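Local coordinates for concanavalin A-like lectin protein kinase family protein (Theobroma cacao, PDB 6CTH) that probably transfers phosphate from ATP to protein substrates as a plant lectin-receptor-like kinase, and here binds an indolinone inhibitor and magnesium, at residues S67-V75 with D121-L129; M94-F104 with T144-F153. All coordinates share one frame; numbering follows the deposited sequence. Where two conformers were deposited one is given.

Both contacts lie in the protein kinase fold, and their centres are 16 Å apart. Contact 1 joins the loop between helix 54-66 and strand 77-83 to helix 112-132. Contact 2 joins the hinge and helix 99-103 to the end of the catalytic loop and the strand 147-149 that follows it. They touch through Leu122 CD2 and Ile147 CD1, 3.8 Å apart, and through Val75 CG2 and Met148 CG, 4.0 Å apart. Strand 155-157 lies beside both. Contact 2 lines the inhibitor pocket directly, and the Ser145 side chain is about 7 Å from the magnesium ion. Contact 1 is farther off: the Leu74 side chain is about 10 Å from the inhibitor.

Contact 1. Residues S67-V75 with D121-L129; sequences SRLRHKNLV and DLASALLYL
Tyr128 and His71 join two parts of the protein kinase fold: the loop after the N-lobe helix 54-66 and the long C-lobe helix 112-132. The loop carries the His-x-Asn sequence common at this place in kinases, and His71 to Leu74 form a type I beta turn. A direct hydrogen bond runs from Arg70 N to Tyr128 OH, 3.0 Å long and nearly straight at 176°. Tyr128 CG lies anti to the backbone N (chi1 173°), which sends the ring from the helix along the loop to this amide. The rings of His71 and Tyr128 meet obliquely, with planes 41° apart. His71 CB sits over one face of the tyrosine in a CH-pi contact, 4.0 Å from the ring centroid. Apolar groups fill the deeper side. Leu74 CD1 packs 3.5 Å from Tyr128 CD2, and Leu74 CD2 meets the Ala125 methyl. Leu69 CD2 touches both Tyr128 CE2 and Leu129 CD2.

Polar groups gather at the Asp121 end. Asn73 crosses Asp121 at about a right angle, yet the bonds of the two ends go mainly to strand 155-157: Asn73 ND2 donates to Ala155 O, and Asp121 OD2 accepts from Ala155 N. A water also links Asn73 ND2, Lys72 NZ and Asp121 OD1. Lys72 NZ donates to Asn73 OD1 at 2.7 Å. Inside the turn, Asn73 N donates to His71 ND1 at 2.9 Å. The other ring nitrogen, His71 NE2, is 3.1 Å from a water that donates to Ser124 O.

Contact 2. Residues M94-F104 with T144-F153; sequences MANGSLDSHIF and TSNIMLDSSF. With FE7 (N-{(3Z)-2-oxo-3-[phenyl({4-[(piperidin-1-yl)methyl]phenyl}amino)methylidene]-2,3-dihydro-1H-indol-5-yl}ethanesulfonamide), chain B.
The backbones of Ser98 and Met148 form a single beta bridge, with Leu149 N donating to Gly97 O at 2.9 Å and Leu99 N to Ile147 O at 2.8 Å. This is the floor of the ATP cleft in the protein kinase fold, where the chain leaving the hinge meets the end of the catalytic loop and strand 147-149. Met94 N donates to the inhibitor's oxindole oxygen O2, a hinge bond, and Glu92 O takes a second one. Met148 is bent at chi2 and chi3, which brings its methyl against the inhibitor; CE lies 3.3 Å from C9. Behind it, Met94 SD packs against Met148 CB.

Leu99 lies beside Ile147, both pointing the same way, and crosses Thr144 at about a right angle. Ile103 CD1 and Thr144 CG2 meet tip to tip. Ser98 OG donates to the syn lone pair of Asp100 OD1.

His102 ties the turn to the helix: NE2 donates to Asn96 O within the ring plane, and ND1 bonds Ser108 OG. Leu149 CD1 lies off-centre over the His102 ring. The edge of Phe153 points at the face of His102, with planes at 87°. The Asn96 amide stacks on the Phe153 ring, 22° from parallel. Its ND2 donates to Asp150 O at 2.8 Å, from the face opposite Phe153 N.

Contact 1. Residues S67-V75 with D121-L129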
# COMPACT_ATOMS: atom_id res chain seq x y z
N SER A 67 -7.28 -15.73 -0.33
CA SER A 67 -7.32 -17.14 0.06
C SER A 67 -6.04 -17.89 -0.30
O SER A 67 -5.67 -18.86 0.37
CB SER A 67 -8.55 -17.87 -0.56
OG SER A 67 -8.33 -18.27 -1.93
N ARG A 68 -5.36 -17.44 -1.36
CA ARG A 68 -4.11 -18.03 -1.82
C ARG A 68 -2.83 -17.48 -1.21
O ARG A 68 -1.75 -17.87 -1.66
CB ARG A 68 -3.96 -17.82 -3.33
CG ARG A 68 -5.04 -18.49 -4.10
CD ARG A 68 -4.98 -18.12 -5.52
NE ARG A 68 -6.15 -18.69 -6.17
CZ ARG A 68 -6.16 -19.55 -7.17
NH1 ARG A 68 -5.05 -19.95 -7.74
NH2 ARG A 68 -7.34 -19.93 -7.67
N LEU A 69 -2.94 -16.53 -0.27
CA LEU A 69 -1.81 -15.82 0.26
C LEU A 69 -1.66 -15.98 1.77
O LEU A 69 -2.62 -15.83 2.49
CB LEU A 69 -1.97 -14.33 -0.02
CG LEU A 69 -2.22 -13.92 -1.48
CD1 LEU A 69 -2.50 -12.42 -1.55
CD2 LEU A 69 -1.00 -14.27 -2.29
N ARG A 70 -0.45 -16.29 2.22
CA ARG A 70 -0.13 -16.32 3.64
C ARG A 70 1.28 -15.74 3.77
O ARG A 70 2.22 -16.34 3.27
CB ARG A 70 -0.19 -17.74 4.19
CG ARG A 70 -1.55 -18.39 4.01
CD ARG A 70 -2.56 -17.82 4.99
NE ARG A 70 -3.74 -18.66 5.06
CZ ARG A 70 -4.71 -18.67 4.15
NH1 ARG A 70 -4.63 -17.87 3.10
NH2 ARG A 70 -5.75 -19.47 4.30
N HIS A 71 1.43 -14.62 4.46
CA HIS A 71 2.76 -14.01 4.57
C HIS A 71 2.71 -13.04 5.74
O HIS A 71 1.68 -12.37 5.95
CB HIS A 71 3.21 -13.34 3.24
CG HIS A 71 4.63 -12.90 3.20
ND1 HIS A 71 5.08 -11.71 3.74
CD2 HIS A 71 5.73 -13.48 2.64
CE1 HIS A 71 6.38 -11.58 3.51
NE2 HIS A 71 6.79 -12.62 2.82
N LYS A 72 3.84 -12.90 6.43
CA LYS A 72 3.90 -11.97 7.57
C LYS A 72 3.59 -10.52 7.17
O LYS A 72 3.13 -9.74 7.98
CB LYS A 72 5.22 -12.01 8.33
CG LYS A 72 6.38 -11.44 7.59
CD LYS A 72 7.74 -11.77 8.21
CE LYS A 72 8.84 -11.43 7.22
NZ LYS A 72 9.06 -9.98 6.94
N ASN A 73 3.84 -10.18 5.93
CA ASN A 73 3.61 -8.79 5.48
C ASN A 73 2.38 -8.67 4.58
O ASN A 73 2.26 -7.70 3.84
CB ASN A 73 4.84 -8.24 4.83
CG ASN A 73 6.05 -8.25 5.78
OD1 ASN A 73 7.05 -8.91 5.50
ND2 ASN A 73 5.92 -7.58 6.92
N LEU A 74 1.45 -9.63 4.68
CA LEU A 74 0.16 -9.53 4.02
C LEU A 74 -0.99 -9.64 4.98
O LEU A 74 -0.98 -10.50 5.89
CB LEU A 74 0.01 -10.56 2.92
CG LEU A 74 0.95 -10.45 1.73
CD1 LEU A 74 0.70 -11.61 0.80
CD2 LEU A 74 0.67 -9.16 0.98
N VAL A 75 -2.05 -8.84 4.76
CA VAL A 75 -3.24 -8.97 5.57
C VAL A 75 -3.93 -10.30 5.31
O VAL A 75 -4.04 -10.71 4.15
CB VAL A 75 -4.22 -7.81 5.22
CG1 VAL A 75 -5.57 -8.02 5.87
CG2 VAL A 75 -3.60 -6.50 5.62
N ASP A 121 9.44 -4.28 4.69
CA ASP A 121 8.24 -5.13 4.90
C ASP A 121 7.38 -5.15 3.65
O ASP A 121 6.97 -6.19 3.18
CB ASP A 121 7.33 -4.66 6.07
CG ASP A 121 7.89 -4.94 7.48
OD1 ASP A 121 8.85 -5.73 7.62
OD2 ASP A 121 7.31 -4.38 8.45
N LEU A 122 7.13 -3.95 3.10
CA LEU A 122 6.36 -3.84 1.87
C LEU A 122 7.09 -4.54 0.73
O LEU A 122 6.43 -5.24 -0.07
CB LEU A 122 6.09 -2.35 1.53
CG LEU A 122 5.34 -2.11 0.23
CD1 LEU A 122 3.98 -2.72 0.25
CD2 LEU A 122 5.26 -0.60 0.02
N ALA A 123 8.42 -4.41 0.65
CA ALA A 123 9.20 -5.04 -0.43
C ALA A 123 9.09 -6.58 -0.33
O ALA A 123 8.90 -7.25 -1.35
CB ALA A 123 10.64 -4.62 -0.42
N SER A 124 9.15 -7.07 0.89
CA SER A 124 8.98 -8.53 1.19
C SER A 124 7.63 -9.02 0.73
O SER A 124 7.51 -10.08 0.11
CB SER A 124 9.22 -8.82 2.67
OG SER A 124 10.62 -8.70 2.93
N ALA A 125 6.57 -8.25 1.04
CA ALA A 125 5.24 -8.59 0.54
C ALA A 125 5.18 -8.71 -0.98
O ALA A 125 4.62 -9.64 -1.51
CB ALA A 125 4.21 -7.58 1.04
N LEU A 126 5.74 -7.71 -1.65
CA LEU A 126 5.74 -7.68 -3.10
C LEU A 126 6.53 -8.84 -3.70
O LEU A 126 6.16 -9.38 -4.71
CB LEU A 126 6.27 -6.34 -3.59
CG LEU A 126 5.78 -5.89 -4.95
CD1 LEU A 126 4.30 -6.18 -5.14
CD2 LEU A 126 6.06 -4.41 -5.16
N LEU A 127 7.65 -9.17 -3.08
CA LEU A 127 8.47 -10.30 -3.56
C LEU A 127 7.63 -11.57 -3.51
O LEU A 127 7.62 -12.37 -4.44
CB LEU A 127 9.72 -10.46 -2.73
CG LEU A 127 10.65 -11.60 -3.13
CD1 LEU A 127 11.19 -11.41 -4.52
CD2 LEU A 127 11.81 -11.73 -2.13
N TYR A 128 6.94 -11.74 -2.41
CA TYR A 128 6.06 -12.92 -2.23
C TYR A 128 4.96 -12.94 -3.30
O TYR A 128 4.70 -13.96 -3.97
CB TYR A 128 5.52 -12.95 -0.84
CG TYR A 128 4.46 -14.03 -0.58
CD1 TYR A 128 4.85 -15.32 -0.33
CD2 TYR A 128 3.10 -13.75 -0.56
CE1 TYR A 128 3.91 -16.33 -0.09
CE2 TYR A 128 2.15 -14.73 -0.32
CZ TYR A 128 2.56 -16.02 -0.06
OH TYR A 128 1.59 -16.96 0.16
N LEU A 129 4.32 -11.78 -3.51
CA LEU A 129 3.31 -11.70 -4.53
C LEU A 129 3.83 -12.00 -5.92
O LEU A 129 3.20 -12.77 -6.67
CB LEU A 129 2.61 -10.30 -4.51
CG LEU A 129 1.77 -9.93 -3.28
CD1 LEU A 129 1.23 -8.52 -3.42
CD2 LEU A 129 0.66 -10.93 -3.03
O HOH W 1 9.04 -12.37 0.76
O HOH W 2 7.96 -8.24 9.13
O HOH W 3 11.33 -8.72 5.56

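Contact 2. Residues M94-F104 with T144-F153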
# COMPACT_ATOMS: atom_id res chain seq x y z
N MET A 94 -6.71 -4.07 13.89
CA MET A 94 -5.34 -3.58 14.03
C MET A 94 -5.40 -2.14 14.53
O MET A 94 -5.66 -1.20 13.74
CB MET A 94 -4.63 -3.67 12.69
CG MET A 94 -4.71 -5.07 12.12
SD MET A 94 -3.78 -5.38 10.60
CE MET A 94 -2.09 -5.35 11.17
N ALA A 95 -5.16 -1.97 15.83
CA ALA A 95 -5.39 -0.69 16.52
C ALA A 95 -4.57 0.48 16.00
O ALA A 95 -4.95 1.65 16.13
CB ALA A 95 -5.15 -0.89 18.02
N ASN A 96 -3.42 0.20 15.41
CA ASN A 96 -2.62 1.25 14.76
C ASN A 96 -3.12 1.71 13.39
O ASN A 96 -2.62 2.69 12.88
CB ASN A 96 -1.14 0.88 14.70
CG ASN A 96 -0.45 1.02 16.04
OD1 ASN A 96 -0.60 2.02 16.75
ND2 ASN A 96 0.28 -0.01 16.41
N GLY A 97 -4.10 1.03 12.81
CA GLY A 97 -4.69 1.45 11.56
C GLY A 97 -3.75 1.44 10.35
O GLY A 97 -2.78 0.64 10.30
N SER A 98 -4.05 2.31 9.37
CA SER A 98 -3.31 2.30 8.13
C SER A 98 -2.17 3.30 8.14
O SER A 98 -2.17 4.29 8.87
CB SER A 98 -4.22 2.49 6.91
OG SER A 98 -5.09 3.61 7.08
N LEU A 99 -1.20 3.06 7.29
CA LEU A 99 0.03 3.83 7.31
C LEU A 99 -0.17 5.33 7.00
O LEU A 99 0.51 6.19 7.59
CB LEU A 99 1.04 3.21 6.34
CG LEU A 99 2.38 3.87 6.10
CD1 LEU A 99 3.15 4.02 7.39
CD2 LEU A 99 3.19 3.05 5.09
N ASP A 100 -1.07 5.60 6.08
CA ASP A 100 -1.40 6.99 5.70
C ASP A 100 -1.75 7.86 6.92
O ASP A 100 -1.37 9.02 6.97
CB ASP A 100 -2.51 7.02 4.62
CG ASP A 100 -3.82 6.41 5.10
OD1 ASP A 100 -3.80 5.33 5.75
OD2 ASP A 100 -4.90 7.04 4.87
N SER A 101 -2.42 7.28 7.91
CA SER A 101 -2.85 7.99 9.13
C SER A 101 -1.67 8.45 9.94
O SER A 101 -1.74 9.49 10.58
CB SER A 101 -3.74 7.15 9.98
OG SER A 101 -4.94 6.93 9.28
N HIS A 102 -0.54 7.76 9.83
CA HIS A 102 0.69 8.16 10.55
C HIS A 102 1.56 9.06 9.75
O HIS A 102 1.92 10.16 10.20
CB HIS A 102 1.48 6.94 10.97
CG HIS A 102 0.74 6.08 11.93
ND1 HIS A 102 1.03 6.07 13.27
CD2 HIS A 102 -0.23 5.16 11.75
CE1 HIS A 102 0.28 5.18 13.87
NE2 HIS A 102 -0.51 4.62 12.98
N ILE A 103 1.83 8.69 8.52
CA ILE A 103 2.77 9.49 7.74
C ILE A 103 2.21 10.80 7.22
O ILE A 103 2.98 11.76 7.09
CB ILE A 103 3.42 8.70 6.60
CG1 ILE A 103 2.41 8.20 5.57
CG2 ILE A 103 4.29 7.59 7.17
CD1 ILE A 103 3.14 7.87 4.28
N PHE A 104 0.93 10.85 6.86
CA PHE A 104 0.34 12.12 6.37
C PHE A 104 -0.49 12.86 7.42
O PHE A 104 -0.43 14.11 7.48
CB PHE A 104 -0.51 11.92 5.11
CG PHE A 104 0.19 11.15 4.01
CD1 PHE A 104 1.48 11.48 3.61
CD2 PHE A 104 -0.47 10.13 3.34
CE1 PHE A 104 2.09 10.76 2.61
CE2 PHE A 104 0.16 9.43 2.30
CZ PHE A 104 1.42 9.75 1.96
N THR A 144 -0.23 3.85 0.52
CA THR A 144 -0.12 3.78 2.00
C THR A 144 -1.42 3.54 2.76
O THR A 144 -1.40 2.89 3.81
CB THR A 144 0.65 4.97 2.63
OG1 THR A 144 -0.16 6.12 2.58
CG2 THR A 144 1.93 5.27 1.93
N SER A 145 -2.58 3.92 2.21
CA SER A 145 -3.85 3.55 2.83
C SER A 145 -4.20 2.06 2.76
O SER A 145 -5.16 1.63 3.39
CB SER A 145 -5.04 4.34 2.27
OG SER A 145 -5.14 4.21 0.86
N ASN A 146 -3.46 1.30 1.95
CA ASN A 146 -3.59 -0.13 1.89
C ASN A 146 -2.53 -0.85 2.69
O ASN A 146 -2.48 -2.11 2.61
CB ASN A 146 -3.55 -0.62 0.44
CG ASN A 146 -4.86 -0.35 -0.29
OD1 ASN A 146 -5.93 -0.23 0.34
ND2 ASN A 146 -4.78 -0.25 -1.56
N ILE A 147 -1.74 -0.14 3.47
CA ILE A 147 -0.73 -0.78 4.35
C ILE A 147 -1.17 -0.64 5.81
O ILE A 147 -1.29 0.48 6.34
CB ILE A 147 0.66 -0.17 4.11
CG1 ILE A 147 1.05 -0.36 2.63
CG2 ILE A 147 1.70 -0.78 5.05
CD1 ILE A 147 2.31 0.38 2.22
N MET A 148 -1.40 -1.78 6.46
CA MET A 148 -1.83 -1.81 7.86
C MET A 148 -0.64 -1.98 8.76
O MET A 148 0.37 -2.63 8.38
CB MET A 148 -2.81 -2.97 8.08
CG MET A 148 -4.08 -2.90 7.28
SD MET A 148 -5.00 -1.36 7.61
CE MET A 148 -5.32 -1.66 9.32
N LEU A 149 -0.73 -1.43 9.96
CA LEU A 149 0.33 -1.51 10.94
C LEU A 149 -0.09 -2.32 12.16
O LEU A 149 -1.18 -2.07 12.70
CB LEU A 149 0.75 -0.11 11.36
CG LEU A 149 1.32 0.72 10.21
CD1 LEU A 149 1.65 2.13 10.69
CD2 LEU A 149 2.60 0.07 9.62
N ASP A 150 0.75 -3.27 12.58
CA ASP A 150 0.47 -4.00 13.81
C ASP A 150 0.96 -3.21 15.02
O ASP A 150 1.45 -2.09 14.88
CB ASP A 150 0.98 -5.45 13.77
CG ASP A 150 2.48 -5.58 13.86
OD1 ASP A 150 3.21 -4.60 14.16
OD2 ASP A 150 2.95 -6.74 13.65
N SER A 151 0.89 -3.83 16.18
CA SER A 151 1.26 -3.21 17.45
C SER A 151 2.71 -2.78 17.48
O SER A 151 3.05 -1.80 18.13
CB SER A 151 0.93 -4.12 18.64
OG SER A 151 1.67 -5.32 18.62
N SER A 152 3.57 -3.55 16.84
CA SER A 152 5.00 -3.21 16.73
C SER A 152 5.36 -2.38 15.50
O SER A 152 6.56 -2.26 15.14
CB SER A 152 5.85 -4.50 16.70
OG SER A 152 5.47 -5.40 17.71
N PHE A 153 4.35 -1.82 14.83
CA PHE A 153 4.55 -1.12 13.59
C PHE A 153 5.17 -1.97 12.46
O PHE A 153 5.80 -1.42 11.56
CB PHE A 153 5.34 0.16 13.85
CG PHE A 153 4.59 1.17 14.66
CD1 PHE A 153 3.66 2.01 14.05
CD2 PHE A 153 4.78 1.27 16.03
CE1 PHE A 153 2.94 2.94 14.78
CE2 PHE A 153 4.08 2.23 16.77
CZ PHE A 153 3.15 3.04 16.15
C4 FE7 B . -8.64 -2.62 8.42
C14 FE7 B . -9.35 2.29 6.92
C5 FE7 B . -8.48 -3.99 8.72
C6 FE7 B . -8.49 -4.95 7.72
C11 FE7 B . -8.91 0.46 8.97
C7 FE7 B . -8.62 -4.55 6.41
C8 FE7 B . -8.38 -2.94 10.72
C9 FE7 B . -8.59 -1.90 9.69
C10 FE7 B . -8.66 -0.56 10.00
C12 FE7 B . -10.14 0.52 8.33
C13 FE7 B . -10.35 1.43 7.31
N1 FE7 B . -8.33 -4.13 10.08
N2 FE7 B . -8.39 -0.19 11.26
C3 FE7 B . -8.75 -2.23 7.09
N3 FE7 B . -9.60 4.93 14.97
O2 FE7 B . -8.27 -2.78 11.93
C2 FE7 B . -8.71 -3.20 6.08
N FE7 B . -8.67 -2.86 4.70
S FE7 B . -8.66 -1.41 3.98
O FE7 B . -9.16 -0.43 4.89
O1 FE7 B . -9.30 -1.57 2.71
C1 FE7 B . -6.92 -1.23 3.78
C FE7 B . -6.39 -2.56 3.29
C16 FE7 B . -7.91 1.34 8.58
C15 FE7 B . -8.13 2.25 7.56
C17 FE7 B . -8.43 1.04 11.95
C22 FE7 B . -8.88 2.21 11.36
C21 FE7 B . -8.86 3.40 12.07
C20 FE7 B . -8.40 3.45 13.37
C19 FE7 B . -7.95 2.27 13.96
C18 FE7 B . -7.97 1.08 13.26
C23 FE7 B . -8.40 4.74 14.15
C28 FE7 B . -9.49 6.12 15.82
C27 FE7 B . -10.68 6.26 16.74
C26 FE7 B . -11.97 6.30 15.95
C25 FE7 B . -12.05 5.14 14.98
C24 FE7 B . -10.80 5.05 14.14
O HOH W 4 -2.14 -2.40 15.07